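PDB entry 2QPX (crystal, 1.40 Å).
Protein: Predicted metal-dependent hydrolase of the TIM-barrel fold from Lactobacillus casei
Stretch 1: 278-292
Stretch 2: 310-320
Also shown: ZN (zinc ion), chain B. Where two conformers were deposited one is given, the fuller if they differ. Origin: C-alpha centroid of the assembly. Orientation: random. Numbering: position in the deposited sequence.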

# COMPACT_ATOMS: atom_id res chain seq x y z
N VAL A 278 0.63 -0.33 18.79
CA VAL A 278 -0.57 -0.10 19.63
C VAL A 278 -1.04 -1.32 20.42
O VAL A 278 -1.88 -1.17 21.29
CB VAL A 278 -1.72 0.55 18.83
CG1 VAL A 278 -1.35 1.96 18.30
CG2 VAL A 278 -2.19 -0.36 17.68
N PHE A 279 -0.53 -2.52 20.14
CA PHE A 279 -0.84 -3.70 20.94
C PHE A 279 0.36 -4.18 21.73
O PHE A 279 1.45 -4.23 21.18
CB PHE A 279 -1.35 -4.88 20.06
CG PHE A 279 -2.77 -4.68 19.58
CD1 PHE A 279 -3.83 -5.03 20.40
CD2 PHE A 279 -3.03 -4.10 18.36
CE1 PHE A 279 -5.14 -4.80 20.00
CE2 PHE A 279 -4.33 -3.90 17.94
CZ PHE A 279 -5.38 -4.24 18.76
N PRO A 280 0.15 -4.62 22.95
CA PRO A 280 1.22 -5.28 23.70
C PRO A 280 1.50 -6.62 23.08
O PRO A 280 0.63 -7.17 22.43
CB PRO A 280 0.64 -5.46 25.10
CG PRO A 280 -0.82 -5.50 24.89
CD PRO A 280 -1.13 -4.63 23.71
N ASN A 281 2.71 -7.12 23.26
CA ASN A 281 3.03 -8.53 23.01
C ASN A 281 2.87 -8.91 21.53
O ASN A 281 2.59 -10.05 21.21
CB ASN A 281 2.17 -9.44 23.90
CG ASN A 281 2.42 -9.24 25.36
OD1 ASN A 281 3.57 -9.15 25.79
ND2 ASN A 281 1.35 -9.17 26.13
N LEU A 282 3.03 -7.93 20.64
CA LEU A 282 2.80 -8.16 19.20
C LEU A 282 4.08 -7.87 18.44
O LEU A 282 4.58 -6.74 18.43
CB LEU A 282 1.65 -7.31 18.65
CG LEU A 282 1.18 -7.67 17.22
CD1 LEU A 282 2.08 -7.09 16.10
CD2 LEU A 282 1.02 -9.19 17.05
N TYR A 283 4.60 -8.91 17.81
CA TYR A 283 5.88 -8.90 17.11
C TYR A 283 5.65 -9.24 15.65
O TYR A 283 4.59 -9.74 15.29
CB TYR A 283 6.83 -9.90 17.75
CG TYR A 283 7.06 -9.67 19.23
CD1 TYR A 283 6.15 -10.14 20.17
CD2 TYR A 283 8.16 -8.94 19.66
CE1 TYR A 283 6.33 -9.91 21.53
CE2 TYR A 283 8.36 -8.69 20.99
CZ TYR A 283 7.46 -9.19 21.93
OH TYR A 283 7.66 -8.91 23.27
N PHE A 284 6.65 -8.98 14.81
CA PHE A 284 6.52 -9.30 13.39
C PHE A 284 7.87 -9.42 12.73
O PHE A 284 8.88 -8.98 13.27
CB PHE A 284 5.61 -8.29 12.68
CG PHE A 284 6.20 -6.95 12.48
CD1 PHE A 284 6.36 -6.08 13.55
CD2 PHE A 284 6.53 -6.49 11.23
CE1 PHE A 284 6.87 -4.82 13.35
CE2 PHE A 284 7.02 -5.21 11.06
CZ PHE A 284 7.19 -4.39 12.12
N ASP A 285 7.85 -10.01 11.54
CA ASP A 285 9.03 -10.09 10.68
C ASP A 285 8.68 -9.81 9.24
O ASP A 285 7.50 -9.70 8.90
CB ASP A 285 9.77 -11.43 10.90
CG ASP A 285 9.06 -12.63 10.34
OD1 ASP A 285 8.69 -12.59 9.16
OD2 ASP A 285 8.90 -13.63 11.08
N ILE A 286 9.71 -9.71 8.37
CA ILE A 286 9.52 -9.58 6.90
C ILE A 286 10.21 -10.73 6.16
O ILE A 286 10.73 -10.62 5.07
CB ILE A 286 9.96 -8.21 6.35
CG1 ILE A 286 11.46 -7.95 6.65
CG2 ILE A 286 9.05 -7.10 6.91
CD1 ILE A 286 12.10 -6.84 5.77
N SER A 287 10.18 -11.89 6.81
CA SER A 287 10.64 -13.15 6.25
C SER A 287 9.85 -13.48 4.95
O SER A 287 8.75 -12.95 4.71
CB SER A 287 10.55 -14.23 7.30
OG SER A 287 9.19 -14.54 7.58
N LEU A 288 10.44 -14.29 4.07
CA LEU A 288 9.85 -14.66 2.77
C LEU A 288 9.92 -13.55 1.71
O LEU A 288 10.35 -13.79 0.58
CB LEU A 288 8.42 -15.23 2.94
CG LEU A 288 8.00 -16.16 1.77
CD1 LEU A 288 8.92 -17.43 1.64
CD2 LEU A 288 6.50 -16.56 1.91
N LEU A 289 9.49 -12.34 2.06
CA LEU A 289 9.84 -11.18 1.28
C LEU A 289 11.37 -10.99 1.23
O LEU A 289 11.91 -10.77 0.14
CB LEU A 289 9.13 -9.92 1.83
CG LEU A 289 9.38 -8.59 1.08
CD1 LEU A 289 10.76 -7.96 1.36
CD2 LEU A 289 9.14 -8.66 -0.44
N ASP A 290 12.06 -11.17 2.38
CA ASP A 290 13.40 -10.72 2.45
C ASP A 290 14.31 -11.50 1.50
O ASP A 290 15.23 -10.91 0.93
CB ASP A 290 13.93 -10.60 3.92
CG ASP A 290 13.84 -11.86 4.79
OD1 ASP A 290 13.49 -12.97 4.30
OD2 ASP A 290 14.17 -11.67 6.05
N ASN A 291 14.02 -12.81 1.30
CA ASN A 291 14.75 -13.70 0.37
C ASN A 291 14.08 -13.86 -1.00
O ASN A 291 14.76 -13.88 -2.02
CB ASN A 291 15.07 -15.09 0.94
CG ASN A 291 13.96 -15.69 1.81
OD1 ASN A 291 12.81 -15.25 1.78
ND2 ASN A 291 14.30 -16.73 2.61
N LEU A 292 12.77 -13.99 -1.04
CA LEU A 292 12.11 -14.26 -2.35
C LEU A 292 11.75 -13.01 -3.11
O LEU A 292 11.39 -13.05 -4.30
CB LEU A 292 10.90 -15.20 -2.20
CG LEU A 292 11.15 -16.56 -1.50
CD1 LEU A 292 10.01 -17.53 -1.81
CD2 LEU A 292 12.50 -17.15 -1.90
N TYR A 310 11.38 -0.60 17.45
CA TYR A 310 12.45 -1.42 16.91
C TYR A 310 12.59 -2.72 17.70
O TYR A 310 13.13 -3.70 17.18
CB TYR A 310 13.79 -0.63 16.90
CG TYR A 310 13.83 0.42 15.82
CD1 TYR A 310 14.06 0.08 14.49
CD2 TYR A 310 13.70 1.78 16.12
CE1 TYR A 310 14.08 1.06 13.47
CE2 TYR A 310 13.72 2.74 15.13
CZ TYR A 310 13.94 2.40 13.81
OH TYR A 310 13.99 3.36 12.83
N THR A 311 12.04 -2.75 18.93
CA THR A 311 12.04 -3.91 19.77
C THR A 311 10.88 -4.90 19.50
O THR A 311 10.72 -5.88 20.23
CB THR A 311 12.01 -3.50 21.23
OG1 THR A 311 10.91 -2.60 21.44
CG2 THR A 311 13.38 -2.86 21.62
N ARG A 312 10.13 -4.67 18.41
CA ARG A 312 9.04 -5.57 18.02
C ARG A 312 9.24 -6.28 16.69
O ARG A 312 8.48 -7.20 16.37
CB ARG A 312 7.73 -4.83 17.98
CG ARG A 312 7.24 -4.33 19.38
CD ARG A 312 6.91 -5.46 20.36
NE ARG A 312 6.19 -4.89 21.49
CZ ARG A 312 4.91 -4.54 21.46
NH1 ARG A 312 4.14 -4.89 20.43
NH2 ARG A 312 4.40 -3.88 22.48
N ILE A 313 10.24 -5.83 15.91
CA ILE A 313 10.54 -6.43 14.60
C ILE A 313 11.67 -7.46 14.78
O ILE A 313 12.61 -7.23 15.53
CB ILE A 313 10.74 -5.37 13.45
CG1 ILE A 313 10.67 -6.05 12.06
CG2 ILE A 313 12.02 -4.58 13.66
CD1 ILE A 313 10.65 -5.09 10.83
N LEU A 314 11.53 -8.61 14.12
CA LEU A 314 12.45 -9.76 14.30
C LEU A 314 13.06 -10.15 12.96
O LEU A 314 12.45 -9.99 11.91
CB LEU A 314 11.68 -11.00 14.81
CG LEU A 314 10.78 -10.81 16.04
CD1 LEU A 314 10.03 -12.12 16.38
CD2 LEU A 314 11.58 -10.30 17.24
N PHE A 315 14.26 -10.71 13.00
CA PHE A 315 14.79 -11.46 11.86
C PHE A 315 14.17 -12.87 11.79
O PHE A 315 14.14 -13.61 12.77
CB PHE A 315 16.30 -11.67 11.93
CG PHE A 315 16.82 -12.60 10.89
CD1 PHE A 315 16.87 -12.21 9.56
CD2 PHE A 315 17.17 -13.90 11.21
CE1 PHE A 315 17.27 -13.08 8.59
CE2 PHE A 315 17.57 -14.80 10.22
CZ PHE A 315 17.64 -14.38 8.95
N ALA A 316 13.73 -13.24 10.58
CA ALA A 316 13.51 -14.62 10.20
C ALA A 316 13.78 -14.74 8.72
O ALA A 316 13.69 -13.77 7.99
CB ALA A 316 12.07 -15.13 10.50
N SER A 317 14.12 -15.95 8.28
CA SER A 317 14.28 -16.26 6.86
C SER A 317 13.03 -16.84 6.19
O SER A 317 12.80 -16.63 4.99
CB SER A 317 15.44 -17.27 6.66
OG SER A 317 15.11 -18.53 7.22
N ASP A 318 12.23 -17.58 6.94
CA ASP A 318 11.20 -18.43 6.34
C ASP A 318 11.79 -19.43 5.33
O ASP A 318 11.07 -19.93 4.45
CB ASP A 318 10.01 -17.64 5.70
CG ASP A 318 8.79 -18.51 5.54
OD1 ASP A 318 8.57 -19.40 6.38
OD2 ASP A 318 7.98 -18.33 4.61
N ALA A 319 13.08 -19.73 5.46
CA ALA A 319 13.76 -20.53 4.48
C ALA A 319 13.49 -22.03 4.67
O ALA A 319 13.34 -22.50 5.80
CB ALA A 319 15.28 -20.25 4.53
N SER A 320 13.46 -22.76 3.55
CA SER A 320 13.45 -24.21 3.56
C SER A 320 14.45 -24.71 2.56
O SER A 320 14.98 -23.95 1.75
CB SER A 320 12.08 -24.82 3.18
OG SER A 320 11.81 -24.81 1.81
ZN ZN B . 6.96 -20.51 7.10
O HOH W 1 8.39 -5.50 23.53
O HOH W 2 12.54 -10.49 9.19
O HOH W 3 5.96 -19.85 5.41

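The two stretches meet as a short parallel strand pairing, clamped at one end by an arginine reading backbone carbonyls and continued at the other by loop contacts beside a zinc ligand. The pairing rests on F284, whose N donates to R312 O (3.0 Å) and whose O accepts from L314 N (2.8 Å); one residue thus bonds to both neighbors of I313, the parallel pattern. On the face shared by F284 and I313, CG1 of I313 lies over the F284 ring, 4.0 Å from its centroid, a CH-pi contact within a buried apolar pair.

R312 has more of its surface covered by the other stretch than any other residue here. Its NH1 donates to F279 O (2.9 Å) and L282 O (2.8 Å), both near the guanidinium plane, so one nitrogen joins the carbonyl of F279, in the loop, to that of L282, in the strand. Its aliphatic CD, meanwhile, sits over the Y283 ring, 4.0 Å from the centroid.

Past the strands, direct pairing gives way to a water, which accepts from I286 N (3.0 Å) and donates to L314 O (2.8 Å). Farther along, N291 ND2 reaches from the helix to S317 O (2.8 Å), an amide capturing a loop carbonyl. The CA-to-CB bond of D318 points toward stretch 1, and its OD2 lies 3.2 Å from L288 CD1, while its OD1 binds zinc at 2.1 Å, consistent with a metal-dependent hydrolase.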